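Local coordinates for rhamnose ABC transporter, periplasmic rhamnose-binding protein (Kribbella flavida, PDB 4KVF) that probably binds rhamnose or a related sugar outside the cell membrane and passes it to an ABC-type import system, at residues Leu40-Leu45 / Gly66-Glu71; Val153-Glu158 / Lys275-Asn280; Ser163-Val168 / Gln221-Leu226. All blocks are in the same frame, centred on the assembly; numbering follows the deposited sequence.

Contact 1: residues Leu40-Leu45 / Gly66-Glu71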
# COMPACT_ATOMS: atom_id res chain seq x y z
N LEU A 40 19.68 -17.58 -4.56
CA LEU A 40 19.53 -16.72 -3.39
C LEU A 40 18.39 -17.20 -2.49
O LEU A 40 17.29 -17.48 -2.98
CB LEU A 40 19.24 -15.28 -3.80
CG LEU A 40 20.39 -14.62 -4.55
CD1 LEU A 40 20.01 -13.20 -4.93
CD2 LEU A 40 21.64 -14.64 -3.69
N LYS A 41 18.65 -17.27 -1.19
CA LYS A 41 17.62 -17.63 -0.23
C LYS A 41 16.93 -16.35 0.23
O LYS A 41 17.53 -15.52 0.90
CB LYS A 41 18.23 -18.37 0.97
CG LYS A 41 18.97 -19.64 0.61
CD LYS A 41 19.45 -20.34 1.86
CE LYS A 41 19.08 -21.82 1.84
NZ LYS A 41 20.25 -22.70 1.59
N ILE A 42 15.68 -16.19 -0.17
CA ILE A 42 14.95 -14.96 0.11
C ILE A 42 13.73 -15.28 0.97
O ILE A 42 12.87 -16.06 0.56
CB ILE A 42 14.53 -14.26 -1.21
CG1 ILE A 42 15.77 -13.97 -2.07
CG2 ILE A 42 13.75 -12.98 -0.90
CD1 ILE A 42 15.48 -13.29 -3.41
N ALA A 43 13.68 -14.71 2.17
CA ALA A 43 12.63 -15.06 3.12
C ALA A 43 11.73 -13.85 3.36
O ALA A 43 12.21 -12.73 3.42
CB ALA A 43 13.23 -15.52 4.43
N TYR A 44 10.43 -14.11 3.52
CA TYR A 44 9.43 -13.07 3.74
C TYR A 44 8.84 -13.17 5.15
O TYR A 44 8.47 -14.26 5.61
CB TYR A 44 8.30 -13.19 2.73
CG TYR A 44 8.69 -12.64 1.38
CD1 TYR A 44 9.55 -13.35 0.56
CD2 TYR A 44 8.23 -11.41 0.96
CE1 TYR A 44 9.95 -12.85 -0.67
CE2 TYR A 44 8.62 -10.90 -0.27
CZ TYR A 44 9.48 -11.62 -1.07
OH TYR A 44 9.85 -11.11 -2.29
N LEU A 45 8.77 -12.02 5.82
CA LEU A 45 8.19 -11.91 7.16
C LEU A 45 7.18 -10.78 7.14
O LEU A 45 7.51 -9.62 7.45
CB LEU A 45 9.29 -11.61 8.20
CG LEU A 45 8.89 -11.34 9.66
CD1 LEU A 45 7.91 -12.39 10.18
CD2 LEU A 45 10.14 -11.31 10.54
N GLY A 66 11.13 -17.38 -7.86
CA GLY A 66 11.20 -18.47 -8.82
C GLY A 66 11.80 -18.00 -10.13
O GLY A 66 12.53 -18.73 -10.80
N GLU A 67 11.50 -16.77 -10.52
CA GLU A 67 12.02 -16.22 -11.77
C GLU A 67 13.55 -16.10 -11.77
O GLU A 67 14.20 -16.37 -12.78
CB GLU A 67 11.37 -14.87 -12.08
CG GLU A 67 9.91 -14.99 -12.49
CD GLU A 67 9.29 -13.65 -12.83
OE1 GLU A 67 9.91 -12.62 -12.51
OE2 GLU A 67 8.19 -13.64 -13.42
N ILE A 68 14.11 -15.71 -10.63
CA ILE A 68 15.55 -15.54 -10.52
C ILE A 68 16.22 -16.79 -9.96
O ILE A 68 17.38 -16.77 -9.54
CB ILE A 68 15.91 -14.32 -9.67
CG1 ILE A 68 15.40 -14.50 -8.24
CG2 ILE A 68 15.31 -13.06 -10.28
CD1 ILE A 68 15.79 -13.37 -7.30
N LYS A 69 15.46 -17.89 -9.96
CA LYS A 69 15.95 -19.21 -9.57
C LYS A 69 16.50 -19.24 -8.13
O LYS A 69 17.47 -19.93 -7.84
CB LYS A 69 16.99 -19.72 -10.57
CG LYS A 69 16.41 -19.94 -11.97
CD LYS A 69 17.48 -20.38 -12.96
N GLY A 70 15.85 -18.49 -7.25
CA GLY A 70 16.22 -18.45 -5.85
C GLY A 70 15.40 -19.44 -5.04
O GLY A 70 14.70 -20.28 -5.62
N GLU A 71 15.50 -19.38 -3.72
CA GLU A 71 14.72 -20.23 -2.83
C GLU A 71 13.82 -19.37 -1.96
O GLU A 71 14.32 -18.49 -1.26
CB GLU A 71 15.64 -21.03 -1.91
CG GLU A 71 16.60 -21.98 -2.61
CD GLU A 71 17.39 -22.82 -1.61
OE1 GLU A 71 16.89 -23.03 -0.48
OE2 GLU A 71 18.51 -23.26 -1.96
O HOH W 1 18.58 -16.11 -7.07
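Leu40 and Ile42 grip Glu71 through its backbone, one on each polar group. Glu71 N donates to Leu40 O at 2.7 Å and Glu71 O accepts from Ile42 N at 2.9 Å, both nearly straight, with N-H...O angles of 167° and 168°. This pair of bonds straddling Lys41 is the signature of a parallel bridge, here between Lys41 and Glu71, whose side chains leave the sheet on the same face and lie side by side. Their meeting is loose: Glu71 OE1 sits 3.4 Å from Lys41 CE but 4.0 Å from Lys41 NZ, a long salt bridge. The lysine chain is bent at chi3 and chi4, and the chi4 bend (107°) places NZ, while Glu71 runs extended. Next along the strand, Ile42 CD1 meets Ile68 CD1 at 3.9 Å, the two isoleucines crossing at about a right angle.

Further out, a water accepts from Leu40 N and donates to Ile68 O. Helix 52-67 ends in a Schellman motif with Lys69, at positive phi, as its C-prime residue, and Gly70 follows. Glycine suits this place, since a CB on Gly70 would come 2.7 Å from Leu40 O. Helix 281-296 covers Ile68 through Tyr290 and Ala293, while Lys41 N is bonded to Asp98 OD2.

The contact closes the beta-alpha-beta unit of strand 41-45, helix 52-67 and strand 71-74, at the edge of the parallel sheet typical of this binding-protein fold. Two straight backbone bonds therefore fix the pairing of Lys41 with Glu71, and the Ile42-Ile68 methyl contact holds the turn after the helix against the strand, whereas the long Lys41-Glu71 pair, at the more exposed face, is likely to add only a weak electrostatic attraction.

Contact 2: residues Val153-Glu158 / Lys275-Asn280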
# COMPACT_ATOMS: atom_id res chain seq x y z
N VAL A 153 -7.67 13.19 -4.87
CA VAL A 153 -8.22 14.45 -5.37
C VAL A 153 -8.52 14.39 -6.87
O VAL A 153 -9.56 14.88 -7.31
CB VAL A 153 -7.32 15.66 -5.03
CG1 VAL A 153 -7.86 16.93 -5.69
CG2 VAL A 153 -7.29 15.84 -3.52
N LYS A 154 -7.64 13.75 -7.63
CA LYS A 154 -7.84 13.59 -9.07
C LYS A 154 -9.12 12.82 -9.36
O LYS A 154 -9.91 13.23 -10.21
CB LYS A 154 -6.64 12.88 -9.71
CG LYS A 154 -6.79 12.67 -11.21
CD LYS A 154 -5.61 11.89 -11.80
CE LYS A 154 -5.60 11.95 -13.32
N MSE A 155 -9.34 11.71 -8.66
CA MSE A 155 -10.58 10.94 -8.84
C MSE A 155 -11.80 11.74 -8.40
O MSE A 155 -12.83 11.75 -9.08
CB MSE A 155 -10.50 9.60 -8.10
CG MSE A 155 -9.46 8.65 -8.71
SE MSE A 155 -9.44 6.88 -7.89
CE MSE A 155 -9.10 7.41 -6.04
N ALA A 156 -11.70 12.42 -7.25
CA ALA A 156 -12.81 13.24 -6.77
C ALA A 156 -13.19 14.32 -7.79
O ALA A 156 -14.37 14.56 -8.05
CB ALA A 156 -12.49 13.87 -5.43
N LYS A 157 -12.18 14.96 -8.38
CA LYS A 157 -12.41 16.03 -9.34
C LYS A 157 -13.13 15.54 -10.59
O LYS A 157 -14.06 16.18 -11.07
CB LYS A 157 -11.09 16.70 -9.72
CG LYS A 157 -11.24 17.97 -10.55
CD LYS A 157 -9.89 18.66 -10.68
CE LYS A 157 -9.95 19.96 -11.46
NZ LYS A 157 -8.58 20.53 -11.54
N GLU A 158 -12.69 14.39 -11.11
CA GLU A 158 -13.34 13.78 -12.27
C GLU A 158 -14.80 13.46 -11.97
O GLU A 158 -15.70 13.83 -12.72
CB GLU A 158 -12.59 12.51 -12.69
CG GLU A 158 -11.16 12.74 -13.14
CD GLU A 158 -10.36 11.45 -13.24
OE1 GLU A 158 -9.32 11.44 -13.94
OE2 GLU A 158 -10.76 10.44 -12.61
N LYS A 275 -14.83 4.40 -9.84
CA LYS A 275 -13.39 4.42 -9.74
C LYS A 275 -12.99 4.46 -8.27
O LYS A 275 -13.63 5.13 -7.46
CB LYS A 275 -12.85 5.66 -10.46
CG LYS A 275 -11.51 5.47 -11.16
CD LYS A 275 -11.10 6.75 -11.89
CE LYS A 275 -10.99 6.53 -13.40
NZ LYS A 275 -10.12 7.56 -14.04
N PHE A 276 -11.94 3.72 -7.92
CA PHE A 276 -11.29 3.84 -6.62
C PHE A 276 -9.84 3.39 -6.78
O PHE A 276 -9.45 2.93 -7.85
CB PHE A 276 -12.04 3.06 -5.51
CG PHE A 276 -11.95 1.55 -5.63
CD1 PHE A 276 -12.89 0.83 -6.35
CD2 PHE A 276 -10.95 0.85 -4.97
CE1 PHE A 276 -12.81 -0.55 -6.46
CE2 PHE A 276 -10.87 -0.54 -5.06
CZ PHE A 276 -11.81 -1.24 -5.81
N ALA A 277 -9.03 3.56 -5.74
CA ALA A 277 -7.61 3.23 -5.83
C ALA A 277 -7.16 2.29 -4.72
O ALA A 277 -7.81 2.15 -3.70
CB ALA A 277 -6.77 4.52 -5.77
N LEU A 278 -6.03 1.63 -4.96
CA LEU A 278 -5.25 1.01 -3.90
C LEU A 278 -3.91 0.69 -4.55
O LEU A 278 -3.28 1.58 -5.12
CB LEU A 278 -5.91 -0.26 -3.34
CG LEU A 278 -5.40 -0.75 -1.98
CD1 LEU A 278 -5.89 0.14 -0.82
CD2 LEU A 278 -5.74 -2.21 -1.72
N TRP A 279 -3.52 -0.57 -4.51
CA TRP A 279 -2.25 -1.02 -5.08
C TRP A 279 -2.35 -2.54 -5.24
O TRP A 279 -3.27 -3.16 -4.73
CB TRP A 279 -1.08 -0.61 -4.17
CG TRP A 279 -1.36 -0.79 -2.69
CD1 TRP A 279 -1.23 -1.94 -1.96
CD2 TRP A 279 -1.80 0.23 -1.77
NE1 TRP A 279 -1.57 -1.71 -0.65
CE2 TRP A 279 -1.93 -0.39 -0.50
CE3 TRP A 279 -2.10 1.58 -1.89
CZ2 TRP A 279 -2.34 0.31 0.63
CZ3 TRP A 279 -2.50 2.28 -0.76
CH2 TRP A 279 -2.62 1.64 0.48
N ASN A 280 -1.43 -3.13 -6.00
CA ASN A 280 -1.43 -4.58 -6.16
C ASN A 280 -0.40 -5.18 -5.20
O ASN A 280 0.80 -5.04 -5.42
CB ASN A 280 -1.12 -4.97 -7.61
CG ASN A 280 -1.12 -6.47 -7.83
OD1 ASN A 280 -1.35 -7.25 -6.90
ND2 ASN A 280 -0.87 -6.88 -9.08
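Met155 and Lys275 cross obliquely, with Met155 CG 4.1 Å from Lys275 CD, so that the helix lays an unbranched, flexible chain against the aliphatic part of the lysine. Met155 is present as selenomethionine, and its SE rests 3.7 Å from Phe276 C. A bend at chi3 (-58°) then carries CE to Ala277 CB, also at 3.7 Å, where the small alanine lets the helix side chain settle against the strand backbone. Phe276 points away from the helix, and its ring meets that of Phe332, the planes about 25° apart.

One helical turn on, Glu158 meets Lys275 at about a right angle. Lys275 NZ reaches Glu158 OE2 at 3.3 Å on its syn side, 29° out of the carboxylate plane; the ammonium group has its stronger salt bridge to Glu331, so the two acids probably share its charge. An alanine in place of Lys275 would probably leave Glu158 and Glu331 without their shared positive partner and open a gap beside Met155 CG.

The contact seats helix 145-159 on strand 276-278, which pairs antiparallel with strand 330-332. Its chemistry is graded: apolar atoms are buried beneath, and at the more exposed end one ammonium group ties the helix to strand 330-332.

Contact 3: residues Ser163-Val168 / Gln221-Leu226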
# COMPACT_ATOMS: atom_id res chain seq x y z
N SER A 163 -16.00 20.41 -10.43
CA SER A 163 -16.36 21.37 -9.38
C SER A 163 -17.44 20.84 -8.43
O SER A 163 -18.17 19.91 -8.77
CB SER A 163 -16.85 22.68 -10.01
OG SER A 163 -18.23 22.60 -10.31
N GLY A 164 -17.52 21.44 -7.25
CA GLY A 164 -18.59 21.11 -6.32
C GLY A 164 -18.06 20.63 -4.98
O GLY A 164 -16.84 20.60 -4.75
N GLU A 165 -18.97 20.26 -4.09
CA GLU A 165 -18.57 19.86 -2.75
C GLU A 165 -18.13 18.40 -2.67
O GLU A 165 -18.71 17.52 -3.30
CB GLU A 165 -19.70 20.12 -1.76
CG GLU A 165 -20.18 21.55 -1.76
CD GLU A 165 -21.37 21.78 -0.84
OE1 GLU A 165 -21.93 20.78 -0.34
OE2 GLU A 165 -21.74 22.95 -0.63
N ILE A 166 -17.09 18.16 -1.88
CA ILE A 166 -16.67 16.81 -1.56
C ILE A 166 -16.49 16.70 -0.05
O ILE A 166 -16.29 17.71 0.64
CB ILE A 166 -15.36 16.42 -2.30
CG1 ILE A 166 -14.18 17.25 -1.82
CG2 ILE A 166 -15.53 16.58 -3.82
CD1 ILE A 166 -12.82 16.70 -2.30
N ALA A 167 -16.58 15.48 0.48
CA ALA A 167 -16.39 15.25 1.91
C ALA A 167 -15.55 14.01 2.05
O ALA A 167 -15.54 13.16 1.17
CB ALA A 167 -17.72 15.06 2.60
N VAL A 168 -14.81 13.91 3.15
CA VAL A 168 -14.00 12.73 3.40
C VAL A 168 -14.65 11.91 4.51
O VAL A 168 -15.12 12.47 5.50
CB VAL A 168 -12.55 13.12 3.79
CG1 VAL A 168 -11.78 11.93 4.39
CG2 VAL A 168 -11.83 13.71 2.58
N GLN A 221 -27.09 13.51 4.34
CA GLN A 221 -28.23 14.25 4.87
C GLN A 221 -27.84 15.68 5.21
O GLN A 221 -28.64 16.61 5.03
CB GLN A 221 -28.81 13.54 6.11
CG GLN A 221 -29.54 12.24 5.80
CD GLN A 221 -30.07 11.54 7.04
OE1 GLN A 221 -30.10 12.13 8.13
NE2 GLN A 221 -30.50 10.29 6.89
N SER A 222 -26.61 15.86 5.67
CA SER A 222 -26.14 17.18 6.09
C SER A 222 -25.74 18.08 4.93
O SER A 222 -25.88 19.29 5.00
CB SER A 222 -24.98 17.02 7.07
OG SER A 222 -25.33 16.10 8.09
N TYR A 223 -25.24 17.48 3.85
CA TYR A 223 -24.80 18.24 2.68
C TYR A 223 -25.55 17.83 1.40
O TYR A 223 -25.06 17.02 0.62
CB TYR A 223 -23.27 18.13 2.51
CG TYR A 223 -22.53 18.66 3.72
CD1 TYR A 223 -22.23 20.01 3.82
CD2 TYR A 223 -22.20 17.83 4.78
CE1 TYR A 223 -21.57 20.52 4.94
CE2 TYR A 223 -21.55 18.33 5.90
CZ TYR A 223 -21.24 19.68 5.97
OH TYR A 223 -20.60 20.19 7.07
N PRO A 224 -26.75 18.39 1.20
CA PRO A 224 -27.60 18.03 0.05
C PRO A 224 -26.95 18.27 -1.31
O PRO A 224 -27.39 17.69 -2.31
CB PRO A 224 -28.84 18.93 0.22
CG PRO A 224 -28.43 20.00 1.19
CD PRO A 224 -27.41 19.36 2.09
N ASN A 225 -25.92 19.10 -1.35
CA ASN A 225 -25.25 19.44 -2.60
C ASN A 225 -23.95 18.66 -2.79
O ASN A 225 -23.15 18.96 -3.68
CB ASN A 225 -24.97 20.95 -2.67
CG ASN A 225 -26.24 21.77 -2.67
OD1 ASN A 225 -26.41 22.68 -1.85
ND2 ASN A 225 -27.14 21.46 -3.59
N LEU A 226 -23.75 17.65 -1.96
CA LEU A 226 -22.52 16.85 -2.00
C LEU A 226 -22.39 16.07 -3.31
O LEU A 226 -23.33 15.42 -3.75
CB LEU A 226 -22.51 15.89 -0.82
CG LEU A 226 -21.18 15.24 -0.47
CD1 LEU A 226 -20.15 16.31 -0.15
CD2 LEU A 226 -21.37 14.30 0.71
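The CA atoms of Glu165 and Leu226 lie 5.0 Å apart, but no hydrogen bond joins the two segments; pairing of the parallel strands 164-170 and 226-231 takes hold a residue further on, where Glu165 bonds to Lys227 through the backbone. At this splayed start of the strand pair the side chains do the work. Leu226 supplies the apolar part of the contact, while Glu165 covers the turn before it. The CG of Leu226 stands anti to the backbone N (chi1 -164°), and its CD1 lies against the backbone of the neighbouring strand, 3.7 Å from both Glu165 O and Ala167 N. The same methyl is 3.9 Å from Ala167 CB, and an alanine suits this place because its short side chain lets the leucine branch come close to the peptide. Ile166 points away from segment 221-226.

The strands belong to the parallel four-stranded sheet of an alpha/beta lobe of the periplasmic binding protein fold, in which 164-170 lies between 197-204 and 226-231. Helix 209-222 carries the chain across this sheet and covers its face, Leu219 packing on Ala167 and Leu220 on Leu226. The helix then hands over to the strand through a type I beta turn from Tyr223 to Leu226, closed by Leu226 N to Tyr223 O at 3.0 Å. Pro224 fits the second position, where its ring fixes phi near the required -60°.

The extended chain of Glu165 crosses Asn225 at a slant, and across this contact its OE1 meets carbon atoms. Glu165 OE1 lies 3.8 Å from Asn225 CB and 4.1 Å from Tyr223 CB, and the carboxylate and amide planes stand 78° apart. Val200 of the outer strand touches both Glu165 and Tyr223. Just before, Gly164 has positive phi, where a side chain would jam against the preceding carbonyl, and Glu165 N is buried with no partner in the model.

Contact 1 comes first along the chain and belongs to one lobe, in the six-stranded parallel sheet; contacts 2 and 3 lie on the other side of the chain's centre, contact 2 reaching toward the lobe junction, with centres about 33 and 49 Å from that of contact 1. Contacts 2 and 3 are about 17 Å apart between centres; helix 145-159 and strand 164-170 follow each other in the chain and touch where Ala156 packs on Ile166. Both segments of contact 3 fall between the two of contact 2. Strand 276-278 runs on into helix 281-296, which packs against contact 1, crossing between the lobes. This two-lobed build is consistent with sugar binding in the cleft, as in related binding proteins.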